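Local coordinates for D-alanyl-D-alanine carboxypeptidase (Enterococcus faecalis V583, PDB 5ZHF), which removes the C-terminal D-alanine from peptidoglycan pentapeptides as a zinc-dependent DD-carboxypeptidase and is linked to vancomycin resistance, at residues Gln103-Met107 and Val132-Ser138; Tyr161-Asp165 and Pro191-Arg195; Lys110-Tyr114 and Glu127-Val132. The contacts are given in a common frame with arbitrary orientation. Residue numbers count along the deposited sequence, not the author numbering.

Overall arrangement
All three contacts belong to the zinc peptidase fold of VanYB, and all three reach its active site, contacts 1 and 2 from opposite sides of the chain's centre. Contact 1 and contact 3 are neighbours, their centres about 10 Å apart: both use helix 100-116, they share Val132, and contact 3 is nested in the chain segment that contact 1 closes. Contact 2 is the nearest to the chain's centre, whereas contact 3 is the most peripheral; all three are partly buried. Contact 1 joins helix to loop through a glutamine amide, contact 3 joins helix to helix through a tyrosine, and contact 2 packs a helix on the central sheet with apolar side chains and a bridging water.

Contact 1 (Gln103-Met107 and Val132-Ser138); sequences QQEIM and VAVPGTS
A substrate-binding loop of the M15B peptidase, residues 132-138, is fastened here to one turn of helix 100-116. Residues 103-107 are regular alpha helix, with Met107 N bonded to Gln103 O at 2.9 Å. The loop runs extended from Val132 to Val134 and then makes a type II beta turn from Val134 to Thr137, in which Gly136 takes phi/psi 95/-12. Val134 O closes the turn as a double acceptor, from Thr137 N at 3.0 Å and Thr137 OG1 at 2.7 Å. In register, the CA of Gln103 lies 5.5 Å from the CA of Pro135, and the CA of Met107 5.6 Å from the CA of Val132. Gln103, with chi1 t and chi2 p, points its amide into the loop: NE2 donates almost linearly to Ala133 O at 2.9 Å and also to a water at 3.2 Å, which lies 3.2 Å from Ser138 OG, while OE1 accepts from Arg98. Ser138 OG is paired chiefly with the backbone N of zinc ligand His140. Gln103, Val132, Ala133 and Ser138 all bind substrate, so the bonds link residues of one substrate pocket. Apolar packing completes the contact: Val132 CG1 lies 3.9 Å from both Ile106 CG2 and Met107 CB. Met107 is a selenomethionine, all t and fully extended along the loop; its SE lies 3.8 Å from Pro135 CD and its CE 3.3 Å from Val134 CG1.

Contact 2 (Tyr161-Asp165 and Pro191-Arg195); sequences YRWLD and PWHYR. With ZN (zinc ion), chain C.
Helix 161-165 packs beside the chain entering zinc-binding strand 193-195 of the peptidase sheet. The short axes run nearly parallel, at 22°, with closest approach 10.6 Å; the CA of Tyr161 is 5.8 Å from the CA of Pro191, and the CA of Leu164 is 8.4 Å from the CA of Tyr194. Tyr161 (chi1 m) lays its ring against Pro191, whose CG makes a CH-pi contact 4.2 Å from the ring centroid, and its CE1 is 3.8 Å from Trp192 CB; its hydroxyl bonds to Asn149. Leu164 (m, t) brings CB to 3.5 Å from Tyr194 CZ. With chi1 m, Tyr194 extends toward the helix, where its OH donates to a water at 2.7 Å that in turn donates to Tyr161 O at 2.9 Å and Pro191 O at 2.7 Å. His193 (chi1 t) points away from the helix, its ND1 2.0 Å from the zinc, which His140, Asp147 and a water also bind. Trp192 (chi1 p) gives NE1 to that water at 3.3 Å. The helix thus covers the sheet face turned away from the metal, where Leu164 also meets Ile148 of strand 145-150 and Leu80 of helix 74-86.

Contact 3 (Lys110-Tyr114 and Glu127-Val132); sequences KVAEY and EAETWV
Tyr114 lays one face of its ring over the side chain of Glu127, whose CG makes a CH-pi contact 3.6 Å from the ring centroid, in the packing of a helical hairpin formed by helices 100-116 and 121-128. Residues 110-114 are regular alpha helix, Tyr114 N bonding to Lys110 O at 3.1 Å. On the other side, helical residues Glu127 and Ala128 lead into turns, with Trp131 N and Val132 N both donating to Ala128 O, at 3.0 and 2.9 Å. Thr130 (chi1 p) folds its OG1 back to Glu127 O at 2.7 Å, and at Val132 the backbone becomes extended, phi/psi -129/127. Between the two segments the backbones come closest at Val111 and Ala128, their CA atoms 5.4 Å apart, an approach that the small alanine permits: its CB lies 3.6 Å from Val111 CG2 and 3.8 Å from Lys110 CG. Farther along, Lys110 CB meets Val132 CG2 at 4.0 Å. Lys110 (t, p, p, t) curls its chain so that NZ makes a salt bridge with Glu113 OE1 at 2.6 Å, one turn on in the same helix; NZ also bonds to a tetraethylene glycol molecule, probably from the crystallisation liquor. Trp131 and Val132 bind substrate, and the indole also touches Glu190, the probable proton donor/acceptor, so the chain leaving the hairpin lines part of the active site. With both rings at chi1 m, the indole and the phenol meet edge to edge, and Trp131 NE1 donates to Tyr114 OH at 2.9 Å.

Contact 1 (Gln103-Met107 and Val132-Ser138)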
loop_
_atom_site.group_PDB
_atom_site.type_symbol
_atom_site.label_atom_id
_atom_site.label_comp_id
_atom_site.label_asym_id
_atom_site.label_seq_id
_atom_site.Cartn_x
_atom_site.Cartn_y
_atom_site.Cartn_z
ATOM N N GLN A 103 5.503 4.407 11.775
ATOM C CA GLN A 103 6.065 4.765 10.478
ATOM C C GLN A 103 7.529 5.204 10.613
ATOM O O GLN A 103 8.372 4.771 9.820
ATOM C CB GLN A 103 5.248 5.862 9.783
ATOM C CG GLN A 103 5.641 6.125 8.339
ATOM C CD GLN A 103 5.437 4.942 7.396
ATOM O OE1 GLN A 103 4.629 4.053 7.651
ATOM N NE2 GLN A 103 6.167 4.947 6.279
ATOM N N GLN A 104 7.806 6.049 11.610
ATOM C CA GLN A 104 9.187 6.486 11.904
ATOM C C GLN A 104 10.095 5.282 12.176
ATOM O O GLN A 104 11.212 5.212 11.674
ATOM C CB GLN A 104 9.221 7.432 13.121
ATOM C CG GLN A 104 10.590 8.051 13.377
ATOM C CD GLN A 104 10.935 9.062 12.319
ATOM O OE1 GLN A 104 10.302 10.113 12.245
ATOM N NE2 GLN A 104 11.891 8.729 11.452
ATOM N N GLU A 105 9.616 4.336 12.970
ATOM C CA GLU A 105 10.413 3.160 13.329
ATOM C C GLU A 105 10.713 2.274 12.116
ATOM O O GLU A 105 11.836 1.769 11.967
ATOM C CB GLU A 105 9.710 2.351 14.423
ATOM C CG GLU A 105 9.674 3.083 15.755
ATOM C CD GLU A 105 8.834 2.404 16.822
ATOM O OE1 GLU A 105 8.367 1.266 16.603
ATOM O OE2 GLU A 105 8.657 3.020 17.897
ATOM N N ILE A 106 9.716 2.095 11.282
ATOM C CA ILE A 106 9.899 1.320 10.089
ATOM C C ILE A 106 10.884 2.030 9.177
ATOM O O ILE A 106 11.722 1.409 8.628
ATOM C CB ILE A 106 8.570 1.011 9.397
ATOM C CG1 ILE A 106 7.775 0.094 10.286
ATOM C CG2 ILE A 106 8.799 0.380 8.041
ATOM C CD1 ILE A 106 6.429 -0.273 9.752
HETATM N N MSE A 107 10.775 3.352 9.062
HETATM C CA MSE A 107 11.687 4.123 8.228
HETATM C C MSE A 107 13.111 4.057 8.728
HETATM O O MSE A 107 14.048 3.920 7.913
HETATM C CB MSE A 107 11.234 5.579 8.198
HETATM C CG MSE A 107 12.149 6.418 7.314
HETATM SE SE MSE A 107 11.513 8.283 7.293
HETATM C CE MSE A 107 12.885 9.026 6.090
ATOM N N VAL A 132 10.164 3.396 2.003
ATOM C CA VAL A 132 9.373 3.691 3.196
ATOM C C VAL A 132 9.231 5.199 3.277
ATOM O O VAL A 132 10.228 5.920 3.281
ATOM C CB VAL A 132 10.057 3.185 4.482
ATOM C CG1 VAL A 132 9.186 3.460 5.714
ATOM C CG2 VAL A 132 10.383 1.689 4.391
ATOM N N ALA A 133 7.994 5.665 3.388
ATOM C CA ALA A 133 7.702 7.090 3.360
ATOM C C ALA A 133 8.045 7.764 4.691
ATOM O O ALA A 133 7.992 7.122 5.758
ATOM C CB ALA A 133 6.241 7.287 3.004
ATOM N N VAL A 134 8.402 9.053 4.652
ATOM C CA VAL A 134 8.638 9.778 5.904
ATOM C C VAL A 134 7.299 9.890 6.618
ATOM O O VAL A 134 6.256 10.004 5.955
ATOM C CB VAL A 134 9.311 11.184 5.742
ATOM C CG1 VAL A 134 10.607 11.094 4.932
ATOM C CG2 VAL A 134 8.372 12.214 5.150
ATOM N N PRO A 135 7.308 9.864 7.955
ATOM C CA PRO A 135 6.021 9.998 8.637
ATOM C C PRO A 135 5.219 11.215 8.180
ATOM O O PRO A 135 5.771 12.299 7.938
ATOM C CB PRO A 135 6.417 10.093 10.114
ATOM C CG PRO A 135 7.703 9.360 10.184
ATOM C CD PRO A 135 8.410 9.729 8.924
ATOM N N GLY A 136 3.921 10.996 8.014
ATOM C CA GLY A 136 3.013 11.982 7.446
ATOM C C GLY A 136 2.763 11.840 5.970
ATOM O O GLY A 136 1.852 12.478 5.453
ATOM N N THR A 137 3.563 11.018 5.269
ATOM C CA THR A 137 3.425 10.845 3.842
ATOM C C THR A 137 3.209 9.393 3.436
ATOM O O THR A 137 3.290 9.096 2.256
ATOM C CB THR A 137 4.655 11.403 3.084
ATOM O OG1 THR A 137 5.833 10.641 3.395
ATOM C CG2 THR A 137 4.892 12.845 3.468
ATOM N N SER A 138 2.886 8.508 4.399
ATOM C CA SER A 138 2.591 7.108 4.082
ATOM C C SER A 138 1.099 6.904 3.947
ATOM O O SER A 138 0.340 7.336 4.807
ATOM C CB SER A 138 3.050 6.172 5.200
ATOM O OG SER A 138 2.714 4.833 4.844
HETATM O O HOH W 1 5.388 3.661 3.435
#

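Contact 2 (Tyr161-Asp165 and Pro191-Arg195)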
loop_
_atom_site.group_PDB
_atom_site.type_symbol
_atom_site.label_atom_id
_atom_site.label_comp_id
_atom_site.label_asym_id
_atom_site.label_seq_id
_atom_site.Cartn_x
_atom_site.Cartn_y
_atom_site.Cartn_z
ATOM N N TYR A 161 1.269 -12.220 -4.972
ATOM C CA TYR A 161 1.509 -10.962 -5.682
ATOM C C TYR A 161 0.945 -10.994 -7.093
ATOM O O TYR A 161 0.331 -10.019 -7.553
ATOM C CB TYR A 161 2.993 -10.582 -5.711
ATOM C CG TYR A 161 3.661 -10.456 -4.364
ATOM C CD1 TYR A 161 2.953 -10.045 -3.221
ATOM C CD2 TYR A 161 5.022 -10.712 -4.218
ATOM C CE1 TYR A 161 3.576 -9.900 -1.999
ATOM C CE2 TYR A 161 5.637 -10.591 -2.989
ATOM C CZ TYR A 161 4.915 -10.178 -1.883
ATOM O OH TYR A 161 5.536 -10.059 -0.661
ATOM N N ARG A 162 1.102 -12.130 -7.766
ATOM C CA ARG A 162 0.530 -12.315 -9.090
ATOM C C ARG A 162 -0.996 -12.269 -9.063
ATOM O O ARG A 162 -1.605 -11.591 -9.892
ATOM C CB ARG A 162 1.035 -13.610 -9.731
ATOM C CG ARG A 162 0.551 -13.770 -11.164
ATOM C CD ARG A 162 1.093 -15.037 -11.777
ATOM N NE ARG A 162 0.645 -16.221 -11.059
ATOM C CZ ARG A 162 0.953 -17.467 -11.405
ATOM N NH1 ARG A 162 1.710 -17.704 -12.478
ATOM N NH2 ARG A 162 0.495 -18.484 -10.677
ATOM N N TRP A 163 -1.620 -12.952 -8.093
ATOM C CA TRP A 163 -3.059 -12.961 -7.992
ATOM C C TRP A 163 -3.572 -11.545 -7.732
ATOM O O TRP A 163 -4.571 -11.118 -8.329
ATOM C CB TRP A 163 -3.542 -13.927 -6.907
ATOM C CG TRP A 163 -5.035 -14.075 -6.884
ATOM C CD1 TRP A 163 -5.771 -15.039 -7.515
ATOM C CD2 TRP A 163 -5.979 -13.208 -6.234
ATOM N NE1 TRP A 163 -7.101 -14.850 -7.281
ATOM C CE2 TRP A 163 -7.265 -13.718 -6.521
ATOM C CE3 TRP A 163 -5.866 -12.064 -5.424
ATOM C CZ2 TRP A 163 -8.425 -13.134 -6.030
ATOM C CZ3 TRP A 163 -7.031 -11.462 -4.958
ATOM C CH2 TRP A 163 -8.288 -12.004 -5.256
ATOM N N LEU A 164 -2.903 -10.829 -6.828
ATOM C CA LEU A 164 -3.342 -9.467 -6.505
ATOM C C LEU A 164 -3.254 -8.565 -7.752
ATOM O O LEU A 164 -4.188 -7.764 -8.036
ATOM C CB LEU A 164 -2.490 -8.894 -5.388
ATOM C CG LEU A 164 -2.754 -9.517 -4.028
ATOM C CD1 LEU A 164 -1.647 -9.163 -3.060
ATOM C CD2 LEU A 164 -4.127 -9.149 -3.466
ATOM N N ASP A 165 -2.140 -8.665 -8.464
ATOM C CA ASP A 165 -1.920 -7.845 -9.666
ATOM C C ASP A 165 -3.075 -8.005 -10.632
ATOM O O ASP A 165 -3.569 -7.018 -11.209
ATOM C CB ASP A 165 -0.582 -8.206 -10.347
ATOM C CG ASP A 165 -0.350 -7.418 -11.645
ATOM O OD1 ASP A 165 -0.011 -6.211 -11.565
ATOM O OD2 ASP A 165 -0.534 -8.005 -12.734
ATOM N N PRO A 191 5.334 -5.041 -4.600
ATOM C CA PRO A 191 4.190 -5.827 -5.083
ATOM C C PRO A 191 3.217 -6.285 -3.997
ATOM O O PRO A 191 2.183 -6.866 -4.309
ATOM C CB PRO A 191 4.856 -7.040 -5.764
ATOM C CG PRO A 191 6.179 -7.148 -5.108
ATOM C CD PRO A 191 6.617 -5.739 -4.857
ATOM N N TRP A 192 3.580 -6.026 -2.731
ATOM C CA TRP A 192 2.726 -6.236 -1.557
ATOM C C TRP A 192 1.775 -5.075 -1.226
ATOM O O TRP A 192 0.805 -5.294 -0.503
ATOM C CB TRP A 192 3.598 -6.493 -0.312
ATOM C CG TRP A 192 4.653 -5.487 -0.114
ATOM C CD1 TRP A 192 4.550 -4.290 0.535
ATOM C CD2 TRP A 192 6.011 -5.555 -0.593
ATOM N NE1 TRP A 192 5.732 -3.625 0.484
ATOM C CE2 TRP A 192 6.649 -4.372 -0.203
ATOM C CE3 TRP A 192 6.735 -6.500 -1.320
ATOM C CZ2 TRP A 192 7.996 -4.113 -0.493
ATOM C CZ3 TRP A 192 8.071 -6.235 -1.620
ATOM C CH2 TRP A 192 8.685 -5.065 -1.193
ATOM N N HIS A 193 2.064 -3.861 -1.698
ATOM C CA HIS A 193 1.372 -2.659 -1.165
ATOM C C HIS A 193 0.148 -2.305 -2.040
ATOM O O HIS A 193 0.298 -1.861 -3.181
ATOM C CB HIS A 193 2.329 -1.482 -1.053
ATOM C CG HIS A 193 1.706 -0.247 -0.488
ATOM N ND1 HIS A 193 2.001 0.238 0.769
ATOM C CD2 HIS A 193 0.794 0.601 -1.017
ATOM C CE1 HIS A 193 1.311 1.347 0.976
ATOM N NE2 HIS A 193 0.587 1.600 -0.103
ATOM N N TYR A 194 -1.043 -2.529 -1.478
ATOM C CA TYR A 194 -2.335 -2.310 -2.136
ATOM C C TYR A 194 -3.129 -1.188 -1.445
ATOM O O TYR A 194 -3.185 -1.112 -0.210
ATOM C CB TYR A 194 -3.122 -3.634 -2.259
ATOM C CG TYR A 194 -2.578 -4.385 -3.451
ATOM C CD1 TYR A 194 -1.358 -5.056 -3.386
ATOM C CD2 TYR A 194 -3.217 -4.317 -4.695
ATOM C CE1 TYR A 194 -0.822 -5.688 -4.518
ATOM C CE2 TYR A 194 -2.692 -4.926 -5.817
ATOM C CZ TYR A 194 -1.480 -5.594 -5.742
ATOM O OH TYR A 194 -0.992 -6.155 -6.900
ATOM N N ARG A 195 -3.712 -0.313 -2.275
ATOM C CA ARG A 195 -4.405 0.913 -1.826
ATOM C C ARG A 195 -5.845 0.833 -2.268
ATOM O O ARG A 195 -6.121 0.542 -3.441
ATOM C CB ARG A 195 -3.727 2.140 -2.449
ATOM C CG ARG A 195 -4.521 3.441 -2.462
ATOM C CD ARG A 195 -4.896 3.947 -1.079
ATOM N NE ARG A 195 -5.913 4.978 -1.253
ATOM C CZ ARG A 195 -5.703 6.264 -1.448
ATOM N NH1 ARG A 195 -4.480 6.789 -1.406
ATOM N NH2 ARG A 195 -6.764 7.060 -1.636
HETATM ZN ZN ZN C . 2.977 -0.641 2.278
HETATM O O HOH W 2 1.346 -7.431 -6.864
HETATM O O HOH W 3 5.153 -0.683 1.855
#

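Contact 3 (Lys110-Tyr114 and Glu127-Val132)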
loop_
_atom_site.group_PDB
_atom_site.type_symbol
_atom_site.label_atom_id
_atom_site.label_comp_id
_atom_site.label_asym_id
_atom_site.label_seq_id
_atom_site.Cartn_x
_atom_site.Cartn_y
_atom_site.Cartn_z
ATOM N N LYS A 110 14.784 0.733 7.976
ATOM C CA LYS A 110 15.242 0.694 6.574
ATOM C C LYS A 110 16.521 1.507 6.387
ATOM O O LYS A 110 17.422 1.054 5.663
ATOM C CB LYS A 110 14.154 1.174 5.600
ATOM C CG LYS A 110 14.444 0.985 4.107
ATOM C CD LYS A 110 14.705 -0.452 3.675
ATOM C CE LYS A 110 13.516 -1.385 3.862
ATOM N NZ LYS A 110 13.929 -2.823 3.841
ATOM N N VAL A 111 16.599 2.678 7.018
ATOM C CA VAL A 111 17.826 3.507 6.991
ATOM C C VAL A 111 19.013 2.692 7.558
ATOM O O VAL A 111 20.089 2.623 6.957
ATOM C CB VAL A 111 17.636 4.842 7.749
ATOM C CG1 VAL A 111 18.971 5.588 7.936
ATOM C CG2 VAL A 111 16.636 5.753 7.024
ATOM N N ALA A 112 18.782 2.007 8.673
ATOM C CA ALA A 112 19.827 1.181 9.289
ATOM C C ALA A 112 20.297 0.048 8.370
ATOM O O ALA A 112 21.491 -0.268 8.340
ATOM C CB ALA A 112 19.348 0.614 10.619
ATOM N N GLU A 113 19.368 -0.590 7.659
ATOM C CA GLU A 113 19.731 -1.634 6.691
ATOM C C GLU A 113 20.652 -1.101 5.598
ATOM O O GLU A 113 21.597 -1.786 5.203
ATOM C CB GLU A 113 18.500 -2.263 6.048
ATOM C CG GLU A 113 17.739 -3.194 6.965
ATOM C CD GLU A 113 16.363 -3.559 6.417
ATOM O OE1 GLU A 113 16.091 -3.308 5.219
ATOM O OE2 GLU A 113 15.547 -4.106 7.200
ATOM N N TYR A 114 20.363 0.096 5.095
ATOM C CA TYR A 114 21.269 0.733 4.121
ATOM C C TYR A 114 22.611 1.096 4.727
ATOM O O TYR A 114 23.648 0.824 4.105
ATOM C CB TYR A 114 20.627 1.949 3.447
ATOM C CG TYR A 114 19.749 1.532 2.293
ATOM C CD1 TYR A 114 20.317 1.050 1.105
ATOM C CD2 TYR A 114 18.352 1.577 2.389
ATOM C CE1 TYR A 114 19.528 0.640 0.040
ATOM C CE2 TYR A 114 17.551 1.178 1.329
ATOM C CZ TYR A 114 18.138 0.703 0.157
ATOM O OH TYR A 114 17.356 0.313 -0.914
ATOM N N GLU A 127 17.990 6.845 0.168
ATOM C CA GLU A 127 17.712 5.552 -0.439
ATOM C C GLU A 127 16.508 4.863 0.225
ATOM O O GLU A 127 15.702 4.248 -0.454
ATOM C CB GLU A 127 18.959 4.663 -0.383
ATOM C CG GLU A 127 18.959 3.536 -1.394
ATOM C CD GLU A 127 19.005 4.026 -2.822
ATOM O OE1 GLU A 127 20.017 4.646 -3.217
ATOM O OE2 GLU A 127 18.021 3.785 -3.544
ATOM N N ALA A 128 16.396 4.973 1.548
ATOM C CA ALA A 128 15.284 4.373 2.292
ATOM C C ALA A 128 13.920 4.921 1.864
ATOM O O ALA A 128 12.934 4.185 1.879
ATOM C CB ALA A 128 15.463 4.582 3.783
ATOM N N GLU A 129 13.886 6.199 1.490
ATOM C CA GLU A 129 12.640 6.877 1.113
ATOM C C GLU A 129 12.000 6.313 -0.173
ATOM O O GLU A 129 10.791 6.438 -0.363
ATOM C CB GLU A 129 12.889 8.387 0.991
ATOM C CG GLU A 129 11.645 9.254 1.027
ATOM C CD GLU A 129 11.915 10.694 1.452
ATOM O OE1 GLU A 129 13.071 11.033 1.798
ATOM O OE2 GLU A 129 10.955 11.494 1.459
ATOM N N THR A 130 12.794 5.668 -1.031
ATOM C CA THR A 130 12.260 4.977 -2.214
ATOM C C THR A 130 11.450 3.735 -1.841
ATOM O O THR A 130 10.791 3.170 -2.714
ATOM C CB THR A 130 13.355 4.557 -3.231
ATOM O OG1 THR A 130 14.225 3.565 -2.651
ATOM C CG2 THR A 130 14.173 5.757 -3.687
ATOM N N TRP A 131 11.527 3.312 -0.567
ATOM C CA TRP A 131 10.776 2.179 -0.017
ATOM C C TRP A 131 9.779 2.519 1.078
ATOM O O TRP A 131 8.680 1.964 1.104
ATOM C CB TRP A 131 11.750 1.142 0.566
ATOM C CG TRP A 131 12.696 0.560 -0.446
ATOM C CD1 TRP A 131 14.006 0.893 -0.609
ATOM C CD2 TRP A 131 12.415 -0.454 -1.422
ATOM N NE1 TRP A 131 14.561 0.154 -1.628
ATOM C CE2 TRP A 131 13.605 -0.673 -2.149
ATOM C CE3 TRP A 131 11.265 -1.182 -1.771
ATOM C CZ2 TRP A 131 13.692 -1.619 -3.187
ATOM C CZ3 TRP A 131 11.343 -2.105 -2.808
ATOM C CH2 TRP A 131 12.559 -2.313 -3.503
ATOM N N VAL A 132 10.164 3.396 2.003
ATOM C CA VAL A 132 9.373 3.691 3.196
ATOM C C VAL A 132 9.231 5.199 3.277
ATOM O O VAL A 132 10.228 5.920 3.281
ATOM C CB VAL A 132 10.057 3.185 4.482
ATOM C CG1 VAL A 132 9.186 3.460 5.714
ATOM C CG2 VAL A 132 10.383 1.689 4.391
#